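RNA-dependent RNA Polymerase (Bombyx mori cytoplasmic polyhedrosis virus, PDB 6TZ0) catalyses RNA-templated RNA synthesis, transcribing the double-stranded viral genome conservatively into plus strands and, after core assembly, probably making the complementary minus strands. Local coordinates at residues D918-E923 with T987-K992; V796-Y801 with D822-L827; G342-T347 with L741-D746; I831-W836 with T903-L908. All blocks are in the same frame, centred on the assembly; numbering follows the deposited sequence.

Interaction 1: D918-E923 with T987-K992; sequences DEVKKE and TTVQSK
Lys921 and Gln990 both carry CG anti to the backbone N (chi1 180° and -179°), and their side chains run alongside each other in the same direction. The lysine bends at chi2 and chi3 while the glutamine stays extended, which sets Lys921 CE 3.3 Å from Gln990 OE1. Lys992 reaches back over the same face, its NZ lying 3.4 Å from Glu919 CB. The backbones form a two-stranded antiparallel sheet, strand 919-921 against strand 988-990, closing a 63-residue excursion of the C-terminal region, about half of it helical. Two hydrogen-bonded pairs hold it: Glu919 and Gln990 exchange bonds in both directions, and so do Lys921 and Thr988, where Lys921 N to Thr988 O (2.6 Å) is nearly straight at 173°. Between them Val920 and Val989 form the non-hydrogen-bonded pair, their side chains on the other face, CG2 to CG2 at 4.4 Å. On that side Val920 CG1 rests on Thr987 OG1 (3.5 Å), and Asp918 CB touches Val989 CG1. Lys922 curls back so that NZ donates to Val920 O at 3.1 Å from above the carbonyl plane, while its CG lies against Thr987 CG2.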
loop_
_atom_site.group_PDB
_atom_site.type_symbol
_atom_site.label_atom_id
_atom_site.label_comp_id
_atom_site.label_asym_id
_atom_site.label_seq_id
_atom_site.Cartn_x
_atom_site.Cartn_y
_atom_site.Cartn_z
ATOM N N ASP A 918 17.006 23.477 11.901
ATOM C CA ASP A 918 15.617 23.877 12.055
ATOM C C ASP A 918 14.740 22.658 12.316
ATOM O O ASP A 918 15.018 21.555 11.841
ATOM C CB ASP A 918 15.138 24.647 10.824
ATOM C CG ASP A 918 15.418 23.921 9.522
ATOM O OD1 ASP A 918 16.112 22.883 9.535
ATOM O OD2 ASP A 918 14.939 24.396 8.473
ATOM N N GLU A 919 13.686 22.859 13.095
ATOM C CA GLU A 919 12.851 21.764 13.562
ATOM C C GLU A 919 11.391 22.171 13.456
ATOM O O GLU A 919 11.001 23.227 13.965
ATOM C CB GLU A 919 13.205 21.395 15.007
ATOM C CG GLU A 919 12.486 20.176 15.555
ATOM C CD GLU A 919 12.951 18.878 14.921
ATOM O OE1 GLU A 919 14.106 18.819 14.451
ATOM O OE2 GLU A 919 12.160 17.911 14.906
ATOM N N VAL A 920 10.595 21.337 12.791
ATOM C CA VAL A 920 9.156 21.559 12.719
ATOM C C VAL A 920 8.561 21.320 14.099
ATOM O O VAL A 920 8.663 20.220 14.653
ATOM C CB VAL A 920 8.512 20.645 11.672
ATOM C CG1 VAL A 920 7.010 20.830 11.667
ATOM C CG2 VAL A 920 9.097 20.917 10.299
ATOM N N LYS A 921 7.944 22.350 14.664
ATOM C CA LYS A 921 7.410 22.285 16.015
ATOM C C LYS A 921 5.904 22.067 15.974
ATOM O O LYS A 921 5.175 22.829 15.333
ATOM C CB LYS A 921 7.739 23.559 16.792
ATOM C CG LYS A 921 7.206 23.563 18.210
ATOM C CD LYS A 921 7.805 22.438 19.026
ATOM C CE LYS A 921 9.270 22.684 19.299
ATOM N NZ LYS A 921 9.851 21.631 20.171
ATOM N N LYS A 922 5.449 21.030 16.666
ATOM C CA LYS A 922 4.038 20.695 16.772
ATOM C C LYS A 922 3.506 21.205 18.101
ATOM O O LYS A 922 4.229 21.216 19.103
ATOM C CB LYS A 922 3.817 19.180 16.668
ATOM C CG LYS A 922 3.654 18.635 15.253
ATOM C CD LYS A 922 4.952 18.597 14.463
ATOM C CE LYS A 922 5.918 17.571 15.018
ATOM N NZ LYS A 922 7.164 17.519 14.212
ATOM N N GLU A 923 2.249 21.634 18.108
ATOM C CA GLU A 923 1.614 22.152 19.313
ATOM C C GLU A 923 0.758 21.033 19.899
ATOM O O GLU A 923 -0.281 20.677 19.337
ATOM C CB GLU A 923 0.798 23.402 18.995
ATOM C CG GLU A 923 0.513 24.272 20.202
ATOM C CD GLU A 923 -0.761 23.893 20.904
ATOM O OE1 GLU A 923 -1.699 23.466 20.209
ATOM O OE2 GLU A 923 -0.820 24.011 22.146
ATOM N N THR A 987 1.720 23.984 12.005
ATOM C CA THR A 987 2.987 23.798 12.695
ATOM C C THR A 987 3.957 24.899 12.294
ATOM O O THR A 987 3.862 25.464 11.201
ATOM C CB THR A 987 3.621 22.435 12.380
ATOM O OG1 THR A 987 3.898 22.350 10.978
ATOM C CG2 THR A 987 2.698 21.298 12.780
ATOM N N THR A 988 4.900 25.193 13.187
ATOM C CA THR A 988 5.883 26.244 12.979
ATOM C C THR A 988 7.284 25.652 12.924
ATOM O O THR A 988 7.539 24.567 13.450
ATOM C CB THR A 988 5.817 27.294 14.091
ATOM O OG1 THR A 988 6.126 26.678 15.347
ATOM C CG2 THR A 988 4.427 27.903 14.164
ATOM N N VAL A 989 8.191 26.381 12.282
ATOM C CA VAL A 989 9.586 25.970 12.167
ATOM C C VAL A 989 10.417 26.766 13.163
ATOM O O VAL A 989 10.446 28.000 13.116
ATOM C CB VAL A 989 10.108 26.165 10.737
ATOM C CG1 VAL A 989 11.599 25.912 10.685
ATOM C CG2 VAL A 989 9.383 25.234 9.788
ATOM N N GLN A 990 11.098 26.060 14.059
ATOM C CA GLN A 990 11.964 26.666 15.057
ATOM C C GLN A 990 13.418 26.376 14.714
ATOM O O GLN A 990 13.816 25.211 14.616
ATOM C CB GLN A 990 11.641 26.133 16.453
ATOM C CG GLN A 990 12.488 26.733 17.552
ATOM C CD GLN A 990 12.132 26.190 18.917
ATOM O OE1 GLN A 990 11.259 25.334 19.048
ATOM N NE2 GLN A 990 12.813 26.681 19.944
ATOM N N SER A 991 14.202 27.431 14.532
ATOM C CA SER A 991 15.626 27.292 14.277
ATOM C C SER A 991 16.397 27.268 15.592
ATOM O O SER A 991 15.862 27.548 16.666
ATOM C CB SER A 991 16.128 28.424 13.384
ATOM O OG SER A 991 17.525 28.321 13.175
ATOM N N LYS A 992 17.679 26.924 15.500
ATOM C CA LYS A 992 18.533 26.787 16.669
ATOM C C LYS A 992 19.795 27.617 16.494
ATOM O O LYS A 992 20.257 27.848 15.373
ATOM C CB LYS A 992 18.884 25.318 16.923
ATOM C CG LYS A 992 17.686 24.493 17.350
ATOM C CD LYS A 992 18.038 23.046 17.591
ATOM C CE LYS A 992 16.840 22.301 18.158
ATOM N NZ LYS A 992 15.715 22.236 17.186
#

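Interaction 2: V796-Y801 with D822-L827; sequences VDNKLY and DFDSTL
Val796 N donates to Thr826 O across 2.9 Å, a nearly straight bond (173°) and the one clear hydrogen bond between 796-801 and 822-827. Next to it Val796 O receives a CA-H...O contact from Ser825 CA at 3.3 Å, and the CA atoms of the two segments come nearest at Asp797 and Ser825, 4.4 Å apart. The methyl Thr826 CG2 reaches across to the Tyr801 ring, meeting CE1 at 3.9 Å from an oblique direction. Asn798 extends its side chain over the 824-825 corner, crossing that of Asp824 with the amide and carboxylate planes 25° apart. The two aspartates also approach, Asp797 OD1 lying 3.7 Å from Asp824 OD1, a like-charge pair that would probably raise the proton affinity of both groups.

Around this first shell, short local bonds set the shapes. Asp797 OD1 accepts from Asn798 N at 2.7 Å, met from above the carboxylate plane, at the start of the type I turn Asn798-Tyr801. Ser825 OG donates to Asp824 O at 2.7 Å, above the carbonyl plane. Farther out, Tyr801 OH is bonded to Tyr817 N, and the Val796 and Tyr801 side chains lean on Met828 of strand 827-831. The arrangement is a loop-to-loop contact at the protein surface, joining the exit of strand 791-795 and the start of helix 801-808 to the entry of strand 827-831, close to Arg791, a residue that binds ATP.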
loop_
_atom_site.group_PDB
_atom_site.type_symbol
_atom_site.label_atom_id
_atom_site.label_comp_id
_atom_site.label_asym_id
_atom_site.label_seq_id
_atom_site.Cartn_x
_atom_site.Cartn_y
_atom_site.Cartn_z
ATOM N N VAL A 796 24.333 32.361 14.834
ATOM C CA VAL A 796 25.223 32.564 15.966
ATOM C C VAL A 796 24.956 33.946 16.551
ATOM O O VAL A 796 24.592 34.884 15.836
ATOM C CB VAL A 796 26.706 32.398 15.556
ATOM C CG1 VAL A 796 27.008 30.956 15.179
ATOM C CG2 VAL A 796 27.010 33.263 14.367
ATOM N N ASP A 797 25.134 34.065 17.863
ATOM C CA ASP A 797 24.760 35.279 18.575
ATOM C C ASP A 797 25.790 36.378 18.330
ATOM O O ASP A 797 26.958 36.108 18.047
ATOM C CB ASP A 797 24.626 34.985 20.070
ATOM C CG ASP A 797 23.843 36.049 20.816
ATOM O OD1 ASP A 797 23.411 37.040 20.190
ATOM O OD2 ASP A 797 23.648 35.886 22.038
ATOM N N ASN A 798 25.341 37.632 18.443
ATOM C CA ASN A 798 26.176 38.772 18.064
ATOM C C ASN A 798 27.263 39.060 19.086
ATOM O O ASN A 798 28.406 39.344 18.713
ATOM C CB ASN A 798 25.319 40.017 17.869
ATOM C CG ASN A 798 24.481 39.945 16.634
ATOM O OD1 ASN A 798 24.934 39.466 15.595
ATOM N ND2 ASN A 798 23.250 40.428 16.723
ATOM N N LYS A 799 26.922 39.021 20.375
ATOM C CA LYS A 799 27.938 39.202 21.406
ATOM C C LYS A 799 28.877 38.004 21.456
ATOM O O LYS A 799 30.053 38.140 21.814
ATOM C CB LYS A 799 27.260 39.438 22.760
ATOM C CG LYS A 799 28.208 39.762 23.903
ATOM C CD LYS A 799 28.897 41.098 23.663
ATOM C CE LYS A 799 29.805 41.476 24.819
ATOM N NZ LYS A 799 30.964 40.547 24.928
ATOM N N LEU A 800 28.385 36.838 21.043
ATOM C CA LEU A 800 29.124 35.588 21.046
ATOM C C LEU A 800 29.690 35.242 19.670
ATOM O O LEU A 800 30.030 34.084 19.425
ATOM C CB LEU A 800 28.215 34.462 21.549
ATOM C CG LEU A 800 27.960 34.224 23.047
ATOM C CD1 LEU A 800 27.192 35.338 23.741
ATOM C CD2 LEU A 800 27.172 32.949 23.196
ATOM N N TYR A 801 29.806 36.225 18.775
ATOM C CA TYR A 801 30.180 35.968 17.384
ATOM C C TYR A 801 31.684 35.756 17.233
ATOM O O TYR A 801 32.132 34.730 16.706
ATOM C CB TYR A 801 29.725 37.140 16.510
ATOM C CG TYR A 801 29.866 36.926 15.021
ATOM C CD1 TYR A 801 28.887 36.258 14.311
ATOM C CD2 TYR A 801 30.977 37.389 14.326
ATOM C CE1 TYR A 801 28.997 36.052 12.950
ATOM C CE2 TYR A 801 31.099 37.189 12.962
ATOM C CZ TYR A 801 30.105 36.518 12.282
ATOM O OH TYR A 801 30.214 36.312 10.927
ATOM N N ASP A 822 20.004 45.150 10.933
ATOM C CA ASP A 822 18.548 45.138 10.982
ATOM C C ASP A 822 18.015 44.145 12.008
ATOM O O ASP A 822 16.974 44.389 12.628
ATOM C CB ASP A 822 17.989 44.824 9.595
ATOM C CG ASP A 822 18.262 45.930 8.592
ATOM O OD1 ASP A 822 18.385 47.100 9.012
ATOM O OD2 ASP A 822 18.345 45.632 7.383
ATOM N N PHE A 823 18.712 43.029 12.204
ATOM C CA PHE A 823 18.227 41.955 13.053
ATOM C C PHE A 823 19.329 41.492 13.994
ATOM O O PHE A 823 20.471 41.953 13.929
ATOM C CB PHE A 823 17.727 40.773 12.218
ATOM C CG PHE A 823 16.532 41.095 11.374
ATOM C CD1 PHE A 823 15.255 41.063 11.915
ATOM C CD2 PHE A 823 16.687 41.438 10.042
ATOM C CE1 PHE A 823 14.151 41.361 11.135
ATOM C CE2 PHE A 823 15.590 41.739 9.258
ATOM C CZ PHE A 823 14.320 41.699 9.806
ATOM N N ASP A 824 18.960 40.576 14.879
ATOM C CA ASP A 824 19.888 39.938 15.796
ATOM C C ASP A 824 20.203 38.524 15.312
ATOM O O ASP A 824 19.419 37.906 14.585
ATOM C CB ASP A 824 19.290 39.905 17.206
ATOM C CG ASP A 824 20.305 39.542 18.283
ATOM O OD1 ASP A 824 21.495 39.332 17.965
ATOM O OD2 ASP A 824 19.901 39.456 19.461
ATOM N N SER A 825 21.374 38.026 15.729
ATOM C CA SER A 825 21.836 36.644 15.543
ATOM C C SER A 825 21.923 36.267 14.058
ATOM O O SER A 825 21.134 35.478 13.537
ATOM C CB SER A 825 20.959 35.643 16.310
ATOM O OG SER A 825 19.675 35.506 15.726
ATOM N N THR A 826 22.887 36.890 13.382
ATOM C CA THR A 826 23.196 36.509 12.010
ATOM C C THR A 826 23.790 35.103 11.956
ATOM O O THR A 826 24.268 34.556 12.953
ATOM C CB THR A 826 24.168 37.501 11.368
ATOM O OG1 THR A 826 24.376 37.152 9.993
ATOM C CG2 THR A 826 25.502 37.511 12.099
ATOM N N LEU A 827 23.759 34.521 10.766
ATOM C CA LEU A 827 24.152 33.134 10.592
ATOM C C LEU A 827 25.558 33.033 10.018
ATOM O O LEU A 827 25.963 33.823 9.164
ATOM C CB LEU A 827 23.135 32.391 9.715
ATOM C CG LEU A 827 22.780 32.818 8.289
ATOM C CD1 LEU A 827 23.636 32.117 7.242
ATOM C CD2 LEU A 827 21.306 32.562 8.032
#

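Interaction 3: G342-T347 with L741-D746; sequences GTFLAT and LWTRED
Phe344 points its side chain at the 743-745 backbone, with CG anti to its carbonyl carbon (chi1 -72°), and the CD2-CE2 side of the ring does the touching. Arg744 O approaches CD2 obliquely at 3.3 Å, and Glu745 N lies 3.5 Å from CE2, also at a slant. Glu745 CB sits at the ring edge, in its plane, 3.9 Å from CD2. In this contact the aromatic ring is thus packed against a peptide unit and a methylene group. Toward the other end of the contact Thr343 and Thr743 cross at a slant, methyl to methyl, CG2 to CG2 at 4.0 Å. Thr743 OG1 faces the 342-344 backbone, 3.4 Å from Gly342 O, and is hydrogen-bonded to Ser740 OG.

Both segments are irregular loops in the interior of the polymerase: 342-347 connects helix 325-339 to helix 349-356, whereas the loop containing 741-746 leads toward helix 754-766. Almost 400 residues separate them, so the contact brings together two loops far apart in sequence, one between two helices and the other ahead of a third. The Phe344 side chain lies about 11 Å from that of Arg485, a UTP-binding residue.

Arg744 points its CB away from 342-347. Its NE donates to Asp746 O at 3.2 Å in the guanidinium plane, and NH2 forms a salt bridge to Asp746 OD1 at 3.5 Å, while NH1 pairs with Glu759.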
loop_
_atom_site.group_PDB
_atom_site.type_symbol
_atom_site.label_atom_id
_atom_site.label_comp_id
_atom_site.label_asym_id
_atom_site.label_seq_id
_atom_site.Cartn_x
_atom_site.Cartn_y
_atom_site.Cartn_z
ATOM N N GLY A 342 16.629 7.457 -14.875
ATOM C CA GLY A 342 16.947 7.637 -13.486
ATOM C C GLY A 342 15.984 8.529 -12.735
ATOM O O GLY A 342 15.728 8.282 -11.557
ATOM N N THR A 343 15.429 9.548 -13.388
ATOM C CA THR A 343 14.520 10.465 -12.715
ATOM C C THR A 343 13.196 9.784 -12.403
ATOM O O THR A 343 12.776 8.848 -13.087
ATOM C CB THR A 343 14.247 11.694 -13.579
ATOM O OG1 THR A 343 13.550 11.298 -14.767
ATOM C CG2 THR A 343 15.536 12.341 -13.978
ATOM N N PHE A 344 12.531 10.265 -11.359
ATOM C CA PHE A 344 11.200 9.760 -11.066
ATOM C C PHE A 344 10.197 10.512 -11.923
ATOM O O PHE A 344 10.239 11.739 -12.023
ATOM C CB PHE A 344 10.847 9.902 -9.588
ATOM C CG PHE A 344 11.587 8.958 -8.670
ATOM C CD1 PHE A 344 12.498 8.030 -9.138
ATOM C CD2 PHE A 344 11.293 8.949 -7.328
ATOM C CE1 PHE A 344 13.151 7.173 -8.273
ATOM C CE2 PHE A 344 11.935 8.093 -6.456
ATOM C CZ PHE A 344 12.861 7.205 -6.930
ATOM N N LEU A 345 9.307 9.771 -12.559
ATOM C CA LEU A 345 8.402 10.308 -13.562
ATOM C C LEU A 345 7.186 10.895 -12.855
ATOM O O LEU A 345 6.477 10.177 -12.143
ATOM C CB LEU A 345 8.002 9.198 -14.534
ATOM C CG LEU A 345 8.930 8.746 -15.673
ATOM C CD1 LEU A 345 10.217 8.075 -15.228
ATOM C CD2 LEU A 345 8.176 7.772 -16.538
ATOM N N ALA A 346 6.948 12.193 -13.033
ATOM C CA ALA A 346 5.897 12.862 -12.280
ATOM C C ALA A 346 5.356 14.063 -13.031
ATOM O O ALA A 346 6.128 14.889 -13.517
ATOM C CB ALA A 346 6.401 13.341 -10.925
ATOM N N THR A 347 4.032 14.161 -13.076
ATOM C CA THR A 347 3.317 15.363 -13.502
ATOM C C THR A 347 2.071 15.516 -12.643
ATOM O O THR A 347 1.973 14.957 -11.546
ATOM C CB THR A 347 2.948 15.341 -14.990
ATOM O OG1 THR A 347 2.395 14.067 -15.342
ATOM C CG2 THR A 347 4.124 15.729 -15.860
ATOM N N LEU A 741 20.839 8.038 -7.756
ATOM C CA LEU A 741 21.649 8.742 -6.777
ATOM C C LEU A 741 21.328 10.226 -6.700
ATOM O O LEU A 741 21.913 10.920 -5.864
ATOM C CB LEU A 741 23.133 8.568 -7.106
ATOM C CG LEU A 741 23.743 7.172 -7.054
ATOM C CD1 LEU A 741 25.177 7.211 -7.536
ATOM C CD2 LEU A 741 23.672 6.617 -5.653
ATOM N N TRP A 742 20.428 10.739 -7.538
ATOM C CA TRP A 742 20.313 12.176 -7.726
ATOM C C TRP A 742 18.902 12.730 -7.588
ATOM O O TRP A 742 18.766 13.927 -7.310
ATOM C CB TRP A 742 20.873 12.570 -9.102
ATOM C CG TRP A 742 22.262 12.031 -9.326
ATOM C CD1 TRP A 742 22.616 11.011 -10.165
ATOM C CD2 TRP A 742 23.450 12.412 -8.634
ATOM N NE1 TRP A 742 23.964 10.769 -10.070
ATOM C CE2 TRP A 742 24.498 11.618 -9.136
ATOM C CE3 TRP A 742 23.733 13.366 -7.660
ATOM C CZ2 TRP A 742 25.802 11.745 -8.685
ATOM C CZ3 TRP A 742 25.029 13.492 -7.215
ATOM C CH2 TRP A 742 26.049 12.688 -7.729
ATOM N N THR A 743 17.857 11.928 -7.770
ATOM C CA THR A 743 16.485 12.407 -7.684
ATOM C C THR A 743 15.765 11.744 -6.514
ATOM O O THR A 743 16.256 10.783 -5.923
ATOM C CB THR A 743 15.729 12.152 -8.993
ATOM O OG1 THR A 743 15.646 10.745 -9.228
ATOM C CG2 THR A 743 16.451 12.791 -10.159
ATOM N N ARG A 744 14.587 12.275 -6.180
ATOM C CA ARG A 744 13.772 11.751 -5.090
ATOM C C ARG A 744 12.315 11.641 -5.505
ATOM O O ARG A 744 11.911 12.067 -6.588
ATOM C CB ARG A 744 13.835 12.621 -3.835
ATOM C CG ARG A 744 15.135 12.590 -3.126
ATOM C CD ARG A 744 15.090 13.451 -1.890
ATOM N NE ARG A 744 14.185 12.905 -0.889
ATOM C CZ ARG A 744 14.544 12.004 0.017
ATOM N NH1 ARG A 744 15.788 11.553 0.044
ATOM N NH2 ARG A 744 13.661 11.554 0.897
ATOM N N GLU A 745 11.523 11.049 -4.607
ATOM C CA GLU A 745 10.074 11.053 -4.766
ATOM C C GLU A 745 9.477 12.357 -4.264
ATOM O O GLU A 745 8.596 12.935 -4.909
ATOM C CB GLU A 745 9.462 9.859 -4.034
ATOM C CG GLU A 745 7.948 9.791 -4.125
ATOM C CD GLU A 745 7.366 8.561 -3.465
ATOM O OE1 GLU A 745 8.142 7.756 -2.908
ATOM O OE2 GLU A 745 6.128 8.397 -3.507
ATOM N N ASP A 746 9.952 12.840 -3.124
ATOM C CA ASP A 746 9.470 14.077 -2.539
ATOM C C ASP A 746 10.620 15.051 -2.323
ATOM O O ASP A 746 11.761 14.652 -2.079
ATOM C CB ASP A 746 8.743 13.811 -1.215
ATOM C CG ASP A 746 9.566 12.979 -0.246
ATOM O OD1 ASP A 746 10.625 12.449 -0.639
ATOM O OD2 ASP A 746 9.154 12.864 0.927
#

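Interaction 4: I831-W836 with T903-L908; sequences ILPLAW and TGALLL
Ala905 CB is the bump that helix 902-911 pushes into the bend of segment 831-836. Its methyl comes to 3.7 Å from Trp836 CA and 4.0 Å from Trp836 CB, with Ala835 CB and Pro833 CG both at 4.4 Å. Proline ring, alanine methyl and the first atoms of the tryptophan thus form a shallow hollow around one small side chain, and the Ala905 and Trp836 CA atoms approach within 4.9 Å. The bend is a short 3-10 segment, in which Trp836 N bonds to Pro833 O. Pro833 CG also meets the helix backbone, 4.2 Å from Ala905 N.

One turn along the helix Leu908 supplies a second bump. Its CG is anti to the backbone N (chi1 -180°), and the side chain crosses that of Trp836 at about a right angle. The branch CD2 meets the pyrrole part of the indole obliquely, 3.7 Å from both CD1 and NE1. CD1, the other branch, reaches Leu832 CB at 4.4 Å. Leu832 in turn lays its own CD2 over one face of the indole, 4.1 Å above the plane and offset toward the rim, so Leu832 CD2 and Leu908 CD2 both lie on one side of the ring.

Outside the pair, Pro833 also touches Glu27 of helix 20-35, and Leu832 O accepts a hydrogen bond from Arg790 NE. No hydrogen bond crosses between the two segments, and every touching residue is buried, which implies that apolar shape fit carries this join between helix 902-911 and the chain leaving strand 827-831.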
loop_
_atom_site.group_PDB
_atom_site.type_symbol
_atom_site.label_atom_id
_atom_site.label_comp_id
_atom_site.label_asym_id
_atom_site.label_seq_id
_atom_site.Cartn_x
_atom_site.Cartn_y
_atom_site.Cartn_z
ATOM N N ILE A 831 32.097 25.149 6.685
ATOM C CA ILE A 831 32.200 23.994 5.809
ATOM C C ILE A 831 33.049 22.938 6.506
ATOM O O ILE A 831 34.102 23.245 7.080
ATOM C CB ILE A 831 32.749 24.387 4.425
ATOM C CG1 ILE A 831 34.065 25.143 4.538
ATOM C CG2 ILE A 831 31.749 25.267 3.700
ATOM C CD1 ILE A 831 34.727 25.373 3.236
ATOM N N LEU A 832 32.554 21.720 6.519
ATOM C CA LEU A 832 33.221 20.640 7.220
ATOM C C LEU A 832 34.425 20.142 6.423
ATOM O O LEU A 832 34.441 20.239 5.194
ATOM C CB LEU A 832 32.224 19.515 7.496
ATOM C CG LEU A 832 31.298 18.978 6.402
ATOM C CD1 LEU A 832 31.914 17.863 5.566
ATOM C CD2 LEU A 832 30.002 18.515 7.041
ATOM N N PRO A 833 35.465 19.657 7.099
ATOM C CA PRO A 833 36.624 19.129 6.374
ATOM C C PRO A 833 36.307 17.793 5.726
ATOM O O PRO A 833 35.320 17.131 6.048
ATOM C CB PRO A 833 37.686 18.977 7.466
ATOM C CG PRO A 833 36.909 18.796 8.712
ATOM C CD PRO A 833 35.688 19.647 8.556
ATOM N N LEU A 834 37.177 17.394 4.792
ATOM C CA LEU A 834 36.969 16.127 4.101
ATOM C C LEU A 834 37.252 14.922 4.984
ATOM O O LEU A 834 36.856 13.811 4.627
ATOM C CB LEU A 834 37.835 16.029 2.848
ATOM C CG LEU A 834 37.502 16.912 1.660
ATOM C CD1 LEU A 834 38.453 16.595 0.541
ATOM C CD2 LEU A 834 36.086 16.675 1.240
ATOM N N ALA A 835 37.916 15.109 6.125
ATOM C CA ALA A 835 38.142 13.996 7.035
ATOM C C ALA A 835 36.868 13.553 7.738
ATOM O O ALA A 835 36.838 12.452 8.289
ATOM C CB ALA A 835 39.202 14.364 8.069
ATOM N N TRP A 836 35.818 14.377 7.717
ATOM C CA TRP A 836 34.542 13.998 8.314
ATOM C C TRP A 836 33.864 12.875 7.540
ATOM O O TRP A 836 33.043 12.143 8.105
ATOM C CB TRP A 836 33.625 15.218 8.380
ATOM C CG TRP A 836 32.334 14.950 9.053
ATOM C CD1 TRP A 836 32.107 14.866 10.391
ATOM C CD2 TRP A 836 31.102 14.621 8.414
ATOM N NE1 TRP A 836 30.793 14.560 10.628
ATOM C CE2 TRP A 836 30.156 14.395 9.427
ATOM C CE3 TRP A 836 30.706 14.501 7.081
ATOM C CZ2 TRP A 836 28.836 14.068 9.149
ATOM C CZ3 TRP A 836 29.400 14.183 6.808
ATOM C CH2 TRP A 836 28.479 13.970 7.834
ATOM N N THR A 903 41.129 15.884 13.542
ATOM C CA THR A 903 40.770 16.378 14.862
ATOM C C THR A 903 39.666 17.424 14.801
ATOM O O THR A 903 38.865 17.520 15.734
ATOM C CB THR A 903 42.015 16.913 15.570
ATOM O OG1 THR A 903 41.660 17.419 16.862
ATOM C CG2 THR A 903 42.689 17.988 14.762
ATOM N N GLY A 904 39.569 18.173 13.700
ATOM C CA GLY A 904 38.437 19.064 13.526
ATOM C C GLY A 904 37.144 18.305 13.303
ATOM O O GLY A 904 36.092 18.692 13.816
ATOM N N ALA A 905 37.216 17.195 12.566
ATOM C CA ALA A 905 36.040 16.359 12.354
ATOM C C ALA A 905 35.590 15.695 13.648
ATOM O O ALA A 905 34.387 15.612 13.928
ATOM C CB ALA A 905 36.340 15.305 11.295
ATOM N N LEU A 906 36.543 15.243 14.465
ATOM C CA LEU A 906 36.184 14.614 15.729
ATOM C C LEU A 906 35.693 15.634 16.748
ATOM O O LEU A 906 34.780 15.335 17.522
ATOM C CB LEU A 906 37.368 13.819 16.266
ATOM C CG LEU A 906 37.646 12.598 15.385
ATOM C CD1 LEU A 906 38.923 11.901 15.785
ATOM C CD2 LEU A 906 36.473 11.637 15.447
ATOM N N LEU A 907 36.252 16.846 16.734
ATOM C CA LEU A 907 35.737 17.937 17.552
ATOM C C LEU A 907 34.329 18.334 17.127
ATOM O O LEU A 907 33.482 18.633 17.973
ATOM C CB LEU A 907 36.706 19.117 17.459
ATOM C CG LEU A 907 36.595 20.412 18.256
ATOM C CD1 LEU A 907 37.985 20.869 18.601
ATOM C CD2 LEU A 907 35.945 21.470 17.401
ATOM N N LEU A 908 34.060 18.312 15.821
ATOM C CA LEU A 908 32.732 18.631 15.310
ATOM C C LEU A 908 31.708 17.579 15.711
ATOM O O LEU A 908 30.599 17.921 16.135
ATOM C CB LEU A 908 32.805 18.788 13.790
ATOM C CG LEU A 908 31.579 19.128 12.948
ATOM C CD1 LEU A 908 31.995 20.055 11.840
ATOM C CD2 LEU A 908 31.023 17.860 12.332
#

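Along the chain the contacts close in series: interaction 3, then 2, 4 and 1. Interaction 3 is the most central, about 13 Å from the chain centre, joining the loops ahead of helices 349-356 and 754-766. Interactions 2 and 4 are neighbours in sequence, joined by strand 827-831, which runs from the surface loop of one to the buried bend of the other; their centres are about 24 Å apart. Helix 902-911 of interaction 4 is followed in the chain by strand 919-921 of interaction 1, whose centre lies about 20 Å from that of interaction 2. Strand 827-831 thus links two contacts near the ATP-binding Arg791, while the small sheet of interaction 1 sits away from the known sites.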